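PDB 6GKV: coclaurine N-methyltransferase from Coptis japonica, which catalyses transfer of a methyl group from S-adenosyl-L-methionine to the ring nitrogen of coclaurine, a benzyltetrahydroisoquinoline, in alkaloid biosynthesis. Local coordinates for residues A[282-285]-A[286-290]; A[101-104]-A[105-108]; A[179-182]-A[183-186]; A[205-208]-A[209-213]. All blocks are in the same frame, centred on the assembly; numbering follows the deposited sequence.

Interaction 1: A[282-285]-A[286-290]. With F2W (6,7-dimethoxy-2-methyl-1,2,3,4-tetrahydroisoquinolin-2-ium), chain D.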
loop_
_atom_site.group_PDB
_atom_site.type_symbol
_atom_site.label_atom_id
_atom_site.label_comp_id
_atom_site.label_asym_id
_atom_site.label_seq_id
_atom_site.Cartn_x
_atom_site.Cartn_y
_atom_site.Cartn_z
ATOM N N LYS A 282 -17.921 -7.557 6.553
ATOM C CA LYS A 282 -19.114 -8.316 6.928
ATOM C C LYS A 282 -18.907 -9.073 8.238
ATOM O O LYS A 282 -19.856 -9.373 8.951
ATOM C CB LYS A 282 -19.498 -9.301 5.811
ATOM C CG LYS A 282 -20.320 -8.682 4.701
ATOM C CD LYS A 282 -21.228 -9.728 4.044
ATOM C CE LYS A 282 -20.407 -10.869 3.447
ATOM N NZ LYS A 282 -20.786 -11.234 2.046
ATOM N N HIS A 283 -17.663 -9.408 8.534
ATOM C CA HIS A 283 -17.342 -10.095 9.776
ATOM C C HIS A 283 -17.497 -9.190 10.986
ATOM O O HIS A 283 -18.108 -9.573 11.997
ATOM C CB HIS A 283 -15.923 -10.642 9.719
ATOM C CG HIS A 283 -15.693 -11.598 8.597
ATOM N ND1 HIS A 283 -16.024 -12.934 8.679
ATOM C CD2 HIS A 283 -15.141 -11.421 7.374
ATOM C CE1 HIS A 283 -15.692 -13.538 7.554
ATOM N NE2 HIS A 283 -15.147 -12.644 6.748
ATOM N N PHE A 284 -16.967 -7.979 10.911
ATOM C CA PHE A 284 -17.146 -7.112 12.068
ATOM C C PHE A 284 -18.575 -6.583 12.097
ATOM O O PHE A 284 -19.122 -6.293 13.168
ATOM C CB PHE A 284 -16.130 -5.967 12.106
ATOM C CG PHE A 284 -15.901 -5.438 13.496
ATOM C CD1 PHE A 284 -16.309 -6.190 14.573
ATOM C CD2 PHE A 284 -15.230 -4.258 13.738
ATOM C CE1 PHE A 284 -16.128 -5.760 15.859
ATOM C CE2 PHE A 284 -15.021 -3.842 15.055
ATOM C CZ PHE A 284 -15.493 -4.590 16.113
ATOM N N SER A 285 -19.200 -6.497 10.934
ATOM C CA SER A 285 -20.584 -6.075 10.912
ATOM C C SER A 285 -21.411 -7.101 11.657
ATOM O O SER A 285 -22.226 -6.748 12.505
ATOM C CB SER A 285 -21.090 -5.896 9.488
ATOM O OG SER A 285 -22.385 -5.318 9.508
ATOM N N ARG A 286 -21.179 -8.375 11.365
ATOM C CA ARG A 286 -22.003 -9.422 11.951
ATOM C C ARG A 286 -21.706 -9.561 13.432
ATOM O O ARG A 286 -22.601 -9.846 14.235
ATOM C CB ARG A 286 -21.788 -10.744 11.230
ATOM C CG ARG A 286 -22.552 -10.849 9.899
ATOM C CD ARG A 286 -22.912 -12.301 9.583
ATOM N NE ARG A 286 -23.577 -12.947 10.713
ATOM C CZ ARG A 286 -23.700 -14.263 10.861
ATOM N NH1 ARG A 286 -23.193 -15.083 9.947
ATOM N NH2 ARG A 286 -24.316 -14.759 11.932
ATOM N N THR A 287 -20.446 -9.344 13.787
ATOM C CA THR A 287 -20.007 -9.364 15.179
ATOM C C THR A 287 -20.800 -8.368 16.039
ATOM O O THR A 287 -21.366 -8.735 17.054
ATOM C CB THR A 287 -18.491 -9.047 15.282
ATOM O OG1 THR A 287 -17.746 -10.084 14.643
ATOM C CG2 THR A 287 -18.064 -9.004 16.696
ATOM N N ASN A 288 -20.822 -7.110 15.611
ATOM C CA ASN A 288 -21.534 -6.059 16.297
ATOM C C ASN A 288 -23.024 -6.342 16.351
ATOM O O ASN A 288 -23.722 -5.902 17.289
ATOM C CB ASN A 288 -21.306 -4.711 15.619
ATOM C CG ASN A 288 -19.968 -4.074 15.992
ATOM O OD1 ASN A 288 -19.846 -3.466 17.054
ATOM N ND2 ASN A 288 -18.986 -4.158 15.094
ATOM N N GLU A 289 -23.510 -7.049 15.333
ATOM C CA GLU A 289 -24.929 -7.414 15.228
ATOM C C GLU A 289 -25.288 -8.492 16.241
ATOM O O GLU A 289 -26.399 -8.535 16.752
ATOM C CB GLU A 289 -25.256 -7.900 13.802
ATOM C CG GLU A 289 -26.679 -8.392 13.584
ATOM C CD GLU A 289 -26.931 -8.910 12.151
ATOM O OE1 GLU A 289 -25.950 -9.226 11.442
ATOM O OE2 GLU A 289 -28.118 -9.013 11.745
ATOM N N GLU A 290 -24.345 -9.380 16.521
ATOM C CA GLU A 290 -24.629 -10.465 17.446
ATOM C C GLU A 290 -24.595 -9.929 18.872
ATOM O O GLU A 290 -25.329 -10.401 19.740
ATOM C CB GLU A 290 -23.641 -11.626 17.244
ATOM C CG GLU A 290 -23.827 -12.373 15.904
ATOM C CD GLU A 290 -25.146 -13.141 15.815
ATOM O OE1 GLU A 290 -25.479 -13.868 16.776
ATOM O OE2 GLU A 290 -25.851 -13.029 14.778
HETATM C CAM F2W D . -18.097 -0.521 16.732
HETATM O OAK F2W D . -17.190 0.254 15.915
HETATM C CAB F2W D . -15.892 0.020 16.293
HETATM C CAA F2W D . -15.535 -0.888 17.296
HETATM C CAF F2W D . -14.185 -1.036 17.606
HETATM C CAJ F2W D . -13.735 -1.935 18.556
HETATM C CAI F2W D . -12.336 -1.669 19.201
HETATM N NAH F2W D . -11.407 -1.647 18.059
HETATM C CAO F2W D . -10.174 -1.127 18.681
HETATM C CAG F2W D . -11.949 -0.498 17.329
HETATM C CAE F2W D . -13.229 -0.370 16.888
HETATM C CAD F2W D . -13.585 0.557 15.911
HETATM C CAC F2W D . -14.921 0.716 15.591
HETATM O OAL F2W D . -15.391 1.590 14.647
HETATM C CAN F2W D . -14.447 2.352 13.871
#
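Phe-284 and Asn-288 meet one turn apart on helix 281-297, where both help line the pocket of N-methylheliamine (F2W). The amide of Asn-288 lies across one face of the phenyl ring, its ND2 3.3 Å above the plane and displaced toward the rim, with ring and amide planes 47° apart. CG of Asn-288 stands beside its own backbone N (chi1 -80°), which brings ND2 back to donate to Phe-284 O at 2.9 Å; the backbone N of Asn-288 reaches that same oxygen from the opposite face of the carbonyl. CB of Thr-287 sits at the ring edge, 3.7 Å from CD1 of Phe-284, and its hydroxyl OG1 donates to His-283 O at 2.7 Å while also pairing with Cys-95 N. Farther along the rim, Phe-284 CE2 comes within 3.7 Å of F2W CAA, and Phe-334 meets the phenyl ring edge-to-face. The outer side of the helix is much looser: the exposed Lys-282 leads away from the contact, and Arg-286 NH2 lies 3.7 Å from Glu-290 OE2, a long salt bridge. Cutting Phe-284 back to alanine is likely to open a gap beside the isoquinoline and take away the surface over which the Asn-288 amide rests. With ND2 committed to the helix carbonyl, OD1 meets a methoxy methyl, so this wall probably recognises the ligand by shape and nonpolar contact, the polar bond coming from Glu-198.

Interaction 2: A[101-104]-A[105-108]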
loop_
_atom_site.group_PDB
_atom_site.type_symbol
_atom_site.label_atom_id
_atom_site.label_comp_id
_atom_site.label_asym_id
_atom_site.label_seq_id
_atom_site.Cartn_x
_atom_site.Cartn_y
_atom_site.Cartn_z
ATOM N N SER A 101 -24.836 -19.543 9.268
ATOM C CA SER A 101 -25.276 -20.032 10.580
ATOM C C SER A 101 -24.140 -20.107 11.608
ATOM O O SER A 101 -24.217 -20.856 12.586
ATOM C CB SER A 101 -25.922 -21.405 10.453
ATOM O OG SER A 101 -24.930 -22.404 10.327
ATOM N N THR A 102 -23.080 -19.343 11.390
ATOM C CA THR A 102 -22.029 -19.262 12.388
ATOM C C THR A 102 -22.556 -18.516 13.599
ATOM O O THR A 102 -23.110 -17.421 13.463
ATOM C CB THR A 102 -20.780 -18.550 11.849
ATOM O OG1 THR A 102 -20.302 -19.246 10.698
ATOM C CG2 THR A 102 -19.682 -18.525 12.900
ATOM N N THR A 103 -22.405 -19.117 14.778
ATOM C CA THR A 103 -22.762 -18.452 16.030
ATOM C C THR A 103 -21.677 -17.447 16.446
ATOM O O THR A 103 -20.593 -17.419 15.865
ATOM C CB THR A 103 -22.980 -19.468 17.163
ATOM O OG1 THR A 103 -21.732 -20.074 17.522
ATOM C CG2 THR A 103 -23.960 -20.557 16.726
ATOM N N LEU A 104 -21.973 -16.608 17.430
ATOM C CA LEU A 104 -20.983 -15.645 17.895
ATOM C C LEU A 104 -19.821 -16.382 18.540
ATOM O O LEU A 104 -18.653 -16.026 18.339
ATOM C CB LEU A 104 -21.597 -14.647 18.889
ATOM C CG LEU A 104 -20.614 -13.691 19.587
ATOM C CD1 LEU A 104 -19.925 -12.764 18.599
ATOM C CD2 LEU A 104 -21.303 -12.884 20.696
ATOM N N ASP A 105 -20.148 -17.411 19.318
ATOM C CA ASP A 105 -19.136 -18.177 20.028
ATOM C C ASP A 105 -18.182 -18.809 19.040
ATOM O O ASP A 105 -16.972 -18.640 19.147
ATOM C CB ASP A 105 -19.770 -19.257 20.901
ATOM C CG ASP A 105 -20.134 -18.755 22.285
ATOM O OD1 ASP A 105 -20.436 -17.551 22.443
ATOM O OD2 ASP A 105 -20.107 -19.585 23.218
ATOM N N GLU A 106 -18.752 -19.526 18.077
ATOM C CA GLU A 106 -18.010 -20.106 16.971
ATOM C C GLU A 106 -17.118 -19.080 16.289
ATOM O O GLU A 106 -15.992 -19.390 15.880
ATOM C CB GLU A 106 -18.976 -20.699 15.934
ATOM C CG GLU A 106 -19.380 -22.150 16.180
ATOM C CD GLU A 106 -20.374 -22.682 15.148
ATOM O OE1 GLU A 106 -21.024 -21.874 14.439
ATOM O OE2 GLU A 106 -20.513 -23.921 15.067
ATOM N N ALA A 107 -17.636 -17.862 16.154
ATOM C CA ALA A 107 -16.954 -16.850 15.362
ATOM C C ALA A 107 -15.749 -16.309 16.104
ATOM O O ALA A 107 -14.717 -16.045 15.483
ATOM C CB ALA A 107 -17.901 -15.729 14.992
ATOM N N GLU A 108 -15.899 -16.132 17.422
ATOM C CA GLU A 108 -14.788 -15.742 18.289
ATOM C C GLU A 108 -13.655 -16.743 18.086
ATOM O O GLU A 108 -12.535 -16.372 17.740
ATOM C CB GLU A 108 -15.206 -15.696 19.764
ATOM C CG GLU A 108 -16.243 -14.622 20.124
ATOM C CD GLU A 108 -16.409 -14.429 21.630
ATOM O OE1 GLU A 108 -16.483 -15.438 22.370
ATOM O OE2 GLU A 108 -16.457 -13.259 22.076
#
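Leu-104 O takes the shortest sound bond of this turn, from Glu-108 N at 2.9 Å, and also a weak one from Ala-107 N, as helix 104-118 gets under way. The start of the helix is closed by a capping box between Thr-103, the N-cap residue, and Glu-106. In one half of the box, Thr-103 OG1 accepts from Glu-106 N at 3.1 Å with an N-H...O angle of 161°. The threonine hydroxyl can do this because chi1 of 69° places it between its own backbone N and carbonyl carbon, facing the first turn. In the other half, the Glu-106 side chain, straight beyond CG, reaches back to offer OE1 to Thr-103 N at 3.1 Å, a nearly straight bond that meets the anti side of the carboxylate somewhat out of its plane. Two amides at the helix start, which have no preceding turn to bond to, are thereby satisfied by side chains. Thr-102 adds a nonpolar flank, its CG2 3.8 Å from Glu-106 CB, while its own hydroxyl bonds to Glu-99 O. The same turn reaches toward the cofactor loop: Asp-105 OD2 pairs with Ser-88 OG, and Glu-108 accepts from Asn-89 N and Lys-91 N, just ahead of Gly-92 and Ser-93, which bind S-adenosyl-L-homocysteine. Inside the box, the aliphatic part of Glu-106 packs closely on the capping hydroxyl, CB lying 3.2 Å from Thr-103 OG1.

Interaction 3: A[179-182]-A[183-186]. With SAH (S-adenosyl-L-homocysteine), chain C.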
loop_
_atom_site.group_PDB
_atom_site.type_symbol
_atom_site.label_atom_id
_atom_site.label_comp_id
_atom_site.label_asym_id
_atom_site.label_seq_id
_atom_site.Cartn_x
_atom_site.Cartn_y
_atom_site.Cartn_z
ATOM N N LEU A 179 0.237 -4.870 34.252
ATOM C CA LEU A 179 -0.511 -3.622 34.132
ATOM C C LEU A 179 0.408 -2.446 33.769
ATOM O O LEU A 179 1.216 -2.004 34.590
ATOM C CB LEU A 179 -1.269 -3.331 35.423
ATOM C CG LEU A 179 -2.401 -2.301 35.365
ATOM C CD1 LEU A 179 -3.678 -2.882 34.748
ATOM C CD2 LEU A 179 -2.649 -1.776 36.755
ATOM N N ALA A 180 0.281 -1.943 32.537
ATOM C CA ALA A 180 1.187 -0.910 32.017
ATOM C C ALA A 180 0.562 -0.030 30.941
ATOM O O ALA A 180 -0.286 -0.483 30.177
ATOM C CB ALA A 180 2.453 -1.554 31.460
ATOM N N ASP A 181 0.988 1.232 30.886
ATOM C CA ASP A 181 0.662 2.099 29.763
ATOM C C ASP A 181 1.678 1.773 28.669
ATOM O O ASP A 181 2.877 1.983 28.836
ATOM C CB ASP A 181 0.697 3.582 30.160
ATOM C CG ASP A 181 0.386 4.527 28.992
ATOM O OD1 ASP A 181 -0.276 4.111 28.019
ATOM O OD2 ASP A 181 0.797 5.703 29.047
ATOM N N ILE A 182 1.200 1.221 27.561
ATOM C CA ILE A 182 2.086 0.804 26.489
ATOM C C ILE A 182 2.760 2.034 25.873
ATOM O O ILE A 182 3.878 1.946 25.356
ATOM C CB ILE A 182 1.309 -0.021 25.440
ATOM C CG1 ILE A 182 0.753 -1.278 26.112
ATOM C CG2 ILE A 182 2.194 -0.403 24.250
ATOM C CD1 ILE A 182 -0.127 -2.136 25.221
ATOM N N THR A 183 2.089 3.181 25.965
ATOM C CA THR A 183 2.648 4.468 25.539
ATOM C C THR A 183 3.995 4.771 26.206
ATOM O O THR A 183 4.902 5.327 25.589
ATOM C CB THR A 183 1.664 5.613 25.854
ATOM O OG1 THR A 183 0.515 5.480 25.017
ATOM C CG2 THR A 183 2.297 6.982 25.630
ATOM N N THR A 184 4.121 4.397 27.474
ATOM C CA THR A 184 5.320 4.725 28.238
ATOM C C THR A 184 6.058 3.505 28.771
ATOM O O THR A 184 7.097 3.648 29.416
ATOM C CB THR A 184 5.001 5.631 29.454
ATOM O OG1 THR A 184 3.924 5.064 30.209
ATOM C CG2 THR A 184 4.626 7.029 29.012
ATOM N N HIS A 185 5.536 2.309 28.534
ATOM C CA HIS A 185 6.167 1.152 29.149
ATOM C C HIS A 185 7.470 0.765 28.451
ATOM O O HIS A 185 7.528 0.594 27.231
ATOM C CB HIS A 185 5.223 -0.054 29.188
ATOM C CG HIS A 185 5.771 -1.207 29.979
ATOM N ND1 HIS A 185 5.846 -1.193 31.351
ATOM C CD2 HIS A 185 6.306 -2.385 29.576
ATOM C CE1 HIS A 185 6.393 -2.326 31.771
ATOM N NE2 HIS A 185 6.680 -3.061 30.715
ATOM N N GLU A 186 8.523 0.647 29.244
ATOM C CA GLU A 186 9.744 0.027 28.778
ATOM C C GLU A 186 9.889 -1.301 29.503
ATOM O O GLU A 186 9.412 -1.455 30.622
ATOM C CB GLU A 186 10.962 0.930 29.015
ATOM C CG GLU A 186 10.943 2.262 28.244
ATOM C CD GLU A 186 11.207 2.111 26.737
ATOM O OE1 GLU A 186 11.209 0.969 26.221
ATOM O OE2 GLU A 186 11.414 3.147 26.063
HETATM N N SAH C . -7.270 -6.883 22.131
HETATM C CA SAH C . -8.516 -7.085 22.856
HETATM C CB SAH C . -9.258 -5.770 23.042
HETATM C CG SAH C . -9.108 -4.753 21.914
HETATM S SD SAH C . -9.842 -3.158 22.370
HETATM C C SAH C . -9.425 -8.079 22.150
HETATM O O SAH C . -9.187 -8.350 20.972
HETATM O OXT SAH C . -10.391 -8.609 22.726
HETATM C "C5'" SAH C . -8.236 -2.367 22.663
HETATM C "C4'" SAH C . -7.463 -2.919 23.867
HETATM O "O4'" SAH C . -6.247 -2.209 24.043
HETATM C "C3'" SAH C . -8.234 -2.789 25.174
HETATM O "O3'" SAH C . -7.968 -3.916 25.969
HETATM C "C2'" SAH C . -7.630 -1.598 25.875
HETATM O "O2'" SAH C . -7.695 -1.809 27.264
HETATM C "C1'" SAH C . -6.200 -1.616 25.336
HETATM N N9 SAH C . -5.571 -0.277 25.293
HETATM C C8 SAH C . -6.054 0.881 24.719
HETATM N N7 SAH C . -5.145 1.870 24.919
HETATM C C5 SAH C . -4.089 1.362 25.613
HETATM C C6 SAH C . -2.898 1.920 26.092
HETATM N N6 SAH C . -2.611 3.210 25.893
HETATM N N1 SAH C . -2.007 1.121 26.785
HETATM C C2 SAH C . -2.297 -0.214 27.007
HETATM N N3 SAH C . -3.473 -0.760 26.532
HETATM C C4 SAH C . -4.352 0.017 25.851
#
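Asp-181 and Thr-183 meet in the loop that follows strand 176-179 of the Rossmann-like methyltransferase sheet, where the adenine of S-adenosyl-L-homocysteine (SAH) is read. As in many related methyltransferases, an acidic side chain takes the amino group and the next backbone amide faces the ring nitrogen. SAH N6 donates to Asp-181 OD1 at 3.3 Å with an N-H...O angle of 152°, and Ile-182 N gives a long, weak but straight bond to SAH N1, also 3.3 Å. One donor and one acceptor of the adenine edge are thus answered by consecutive residues. OD1 is shared, for Thr-183 N approaches it weakly in the manner of an Asx turn. OD2, the other carboxylate oxygen, receives only a weak bond across the turn, from Thr-184 OG1 at 3.4 Å. Swinging CG of Asp-181 to the side away from its backbone N (chi1 179°) is what brings the carboxylate across to the two threonines. Asp-181 O in turn closes a beta turn by accepting from Thr-184 N at 3.0 Å, with a weak second bond from His-185 N; Thr-184 N comes from well above the carbonyl plane. The turn is also held from helix 206-215, where Lys-212 NZ is hydrogen-bonded to Ile-182 O. Nonpolar contact finishes the adenine site: Ile-182 CG1 and CD1 each lie 3.4 Å from SAH C2. Ala-180 CB rests obliquely against the imidazole of His-185, 3.4 Å from ND1.

Interaction 4: A[205-208]-A[209-213]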
loop_
_atom_site.group_PDB
_atom_site.type_symbol
_atom_site.label_atom_id
_atom_site.label_comp_id
_atom_site.label_asym_id
_atom_site.label_seq_id
_atom_site.Cartn_x
_atom_site.Cartn_y
_atom_site.Cartn_z
ATOM N N ASN A 205 1.595 8.263 16.998
ATOM C CA ASN A 205 2.910 8.128 16.384
ATOM C C ASN A 205 3.366 6.666 16.276
ATOM O O ASN A 205 4.020 6.133 17.183
ATOM C CB ASN A 205 3.954 8.940 17.148
ATOM C CG ASN A 205 5.292 8.992 16.430
ATOM O OD1 ASN A 205 5.667 8.061 15.717
ATOM N ND2 ASN A 205 6.019 10.087 16.610
ATOM N N TYR A 206 3.065 6.064 15.123
ATOM C CA TYR A 206 3.298 4.648 14.866
ATOM C C TYR A 206 4.768 4.308 14.679
ATOM O O TYR A 206 5.213 3.201 14.988
ATOM C CB TYR A 206 2.525 4.226 13.627
ATOM C CG TYR A 206 1.020 4.259 13.758
ATOM C CD1 TYR A 206 0.380 3.631 14.812
ATOM C CD2 TYR A 206 0.243 4.912 12.813
ATOM C CE1 TYR A 206 -0.992 3.655 14.921
ATOM C CE2 TYR A 206 -1.131 4.940 12.911
ATOM C CZ TYR A 206 -1.746 4.315 13.967
ATOM O OH TYR A 206 -3.130 4.333 14.060
ATOM N N GLU A 207 5.530 5.255 14.163
ATOM C CA GLU A 207 6.972 5.046 14.042
ATOM C C GLU A 207 7.599 4.836 15.440
ATOM O O GLU A 207 8.429 3.939 15.617
ATOM C CB GLU A 207 7.634 6.228 13.307
ATOM C CG GLU A 207 9.161 6.183 13.260
ATOM C CD GLU A 207 9.785 7.509 12.832
ATOM O OE1 GLU A 207 9.188 8.219 12.002
ATOM O OE2 GLU A 207 10.871 7.856 13.341
ATOM N N LEU A 208 7.191 5.641 16.427
ATOM C CA LEU A 208 7.735 5.496 17.793
ATOM C C LEU A 208 7.212 4.227 18.462
ATOM O O LEU A 208 7.974 3.480 19.051
ATOM C CB LEU A 208 7.416 6.715 18.665
ATOM C CG LEU A 208 8.231 7.982 18.375
ATOM C CD1 LEU A 208 7.836 9.112 19.314
ATOM C CD2 LEU A 208 9.727 7.722 18.471
ATOM N N LEU A 209 5.919 3.967 18.336
ATOM C CA LEU A 209 5.329 2.742 18.878
ATOM C C LEU A 209 5.951 1.456 18.295
ATOM O O LEU A 209 6.279 0.528 19.045
ATOM C CB LEU A 209 3.816 2.737 18.626
ATOM C CG LEU A 209 3.105 1.577 19.307
ATOM C CD1 LEU A 209 3.406 1.626 20.798
ATOM C CD2 LEU A 209 1.631 1.647 19.069
ATOM N N LEU A 210 6.098 1.391 16.967
ATOM C CA LEU A 210 6.697 0.220 16.326
ATOM C C LEU A 210 8.207 0.103 16.599
ATOM O O LEU A 210 8.742 -1.016 16.677
ATOM C CB LEU A 210 6.420 0.234 14.813
ATOM C CG LEU A 210 4.978 -0.206 14.489
ATOM C CD1 LEU A 210 4.619 0.022 13.036
ATOM C CD2 LEU A 210 4.709 -1.670 14.874
ATOM N N ARG A 211 8.899 1.232 16.762
ATOM C CA ARG A 211 10.289 1.164 17.191
ATOM C C ARG A 211 10.361 0.441 18.542
ATOM O O ARG A 211 11.178 -0.470 18.732
ATOM C CB ARG A 211 10.929 2.560 17.286
ATOM C CG ARG A 211 12.466 2.548 17.541
ATOM C CD ARG A 211 13.081 3.953 17.431
ATOM N NE ARG A 211 12.573 4.680 16.267
ATOM C CZ ARG A 211 12.988 4.495 15.010
ATOM N NH1 ARG A 211 13.937 3.607 14.739
ATOM N NH2 ARG A 211 12.458 5.200 14.017
ATOM N N LYS A 212 9.491 0.835 19.468
ATOM C CA LYS A 212 9.473 0.239 20.802
ATOM C C LYS A 212 9.161 -1.264 20.744
ATOM O O LYS A 212 9.894 -2.080 21.294
ATOM C CB LYS A 212 8.457 0.967 21.704
ATOM C CG LYS A 212 8.297 0.357 23.085
ATOM C CD LYS A 212 7.271 1.098 23.928
ATOM C CE LYS A 212 7.820 2.404 24.475
ATOM N NZ LYS A 212 6.740 3.233 25.046
ATOM N N ILE A 213 8.080 -1.621 20.062
ATOM C CA ILE A 213 7.635 -3.010 19.984
ATOM C C ILE A 213 8.675 -3.950 19.340
ATOM O O ILE A 213 8.812 -5.121 19.734
ATOM C CB ILE A 213 6.295 -3.092 19.210
ATOM C CG1 ILE A 213 5.188 -2.396 20.017
ATOM C CG2 ILE A 213 5.901 -4.536 18.946
ATOM C CD1 ILE A 213 3.851 -2.393 19.320
#
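Glu-207 and Arg-211 run side by side, pointing the same way, one turn apart on helix 206-215, and join in a salt bridge with OE2 of Glu-207 3.2 Å from NH2 of Arg-211. The carboxylate and guanidinium planes stand 85° apart: OE2 lies close to the guanidinium plane, but NH2 comes to the anti side of OE2 and out of the carboxylate plane, so this is a single N-H bond and not a paired, two-pronged one. A bend in the arginine chain (chi3 -44°) turns the group back toward the glutamate, and NH2 also rests 3.5 Å from Glu-207 CG. Each partner has a second charge to attend to: Glu-207 OE1 forms a salt bridge with Arg-59, and Arg-211 NH1 one with Asp-270. Without the carboxylate, as with a leucine at Glu-207, both Arg-211 and Arg-59 would probably be short of a countercharge and the end of Arg-211 freer to turn.

Behind the pair stands the helix backbone. Arg-211 N donates to Glu-207 O at 3.0 Å, fixing the spacing of the two residues. The first turn is held by Asn-205 at the N-cap, whose OD1 accepts from Leu-208 N at 2.9 Å (N-H...O angle 162°), while its ND2 bonds to Met-61 O. Farther around, Tyr-206 OH pairs with Phe-200 O and its ring meets Phe-264 and Phe-267 edge-to-face. Charges of alternating sign, Arg-59, Glu-207, Arg-211 and Asp-270, thus probably steady one another on the partly exposed flank of a largely buried contact.

In the fold
From the N terminus the chain first meets interaction 2, at the start of helix 104-118, then interaction 3 in the loop after strand 176-179, interaction 4 at the start of helix 206-215, and last interaction 1 on helix 281-297. Each closes only a local turn; they follow in series, and none nests within or crosses another. Two neighbouring pairs form in space. Interactions 1 and 2 touch through Arg-286 and Thr-102, joining the substrate-pocket helix to the loop that leads into helix 104-118; 3 and 4 touch where Lys-212 reaches the adenine-binding loop. The pairs lie on opposite sides of the chain's centre, the centres of interactions 1 and 3 being about 31 Å apart.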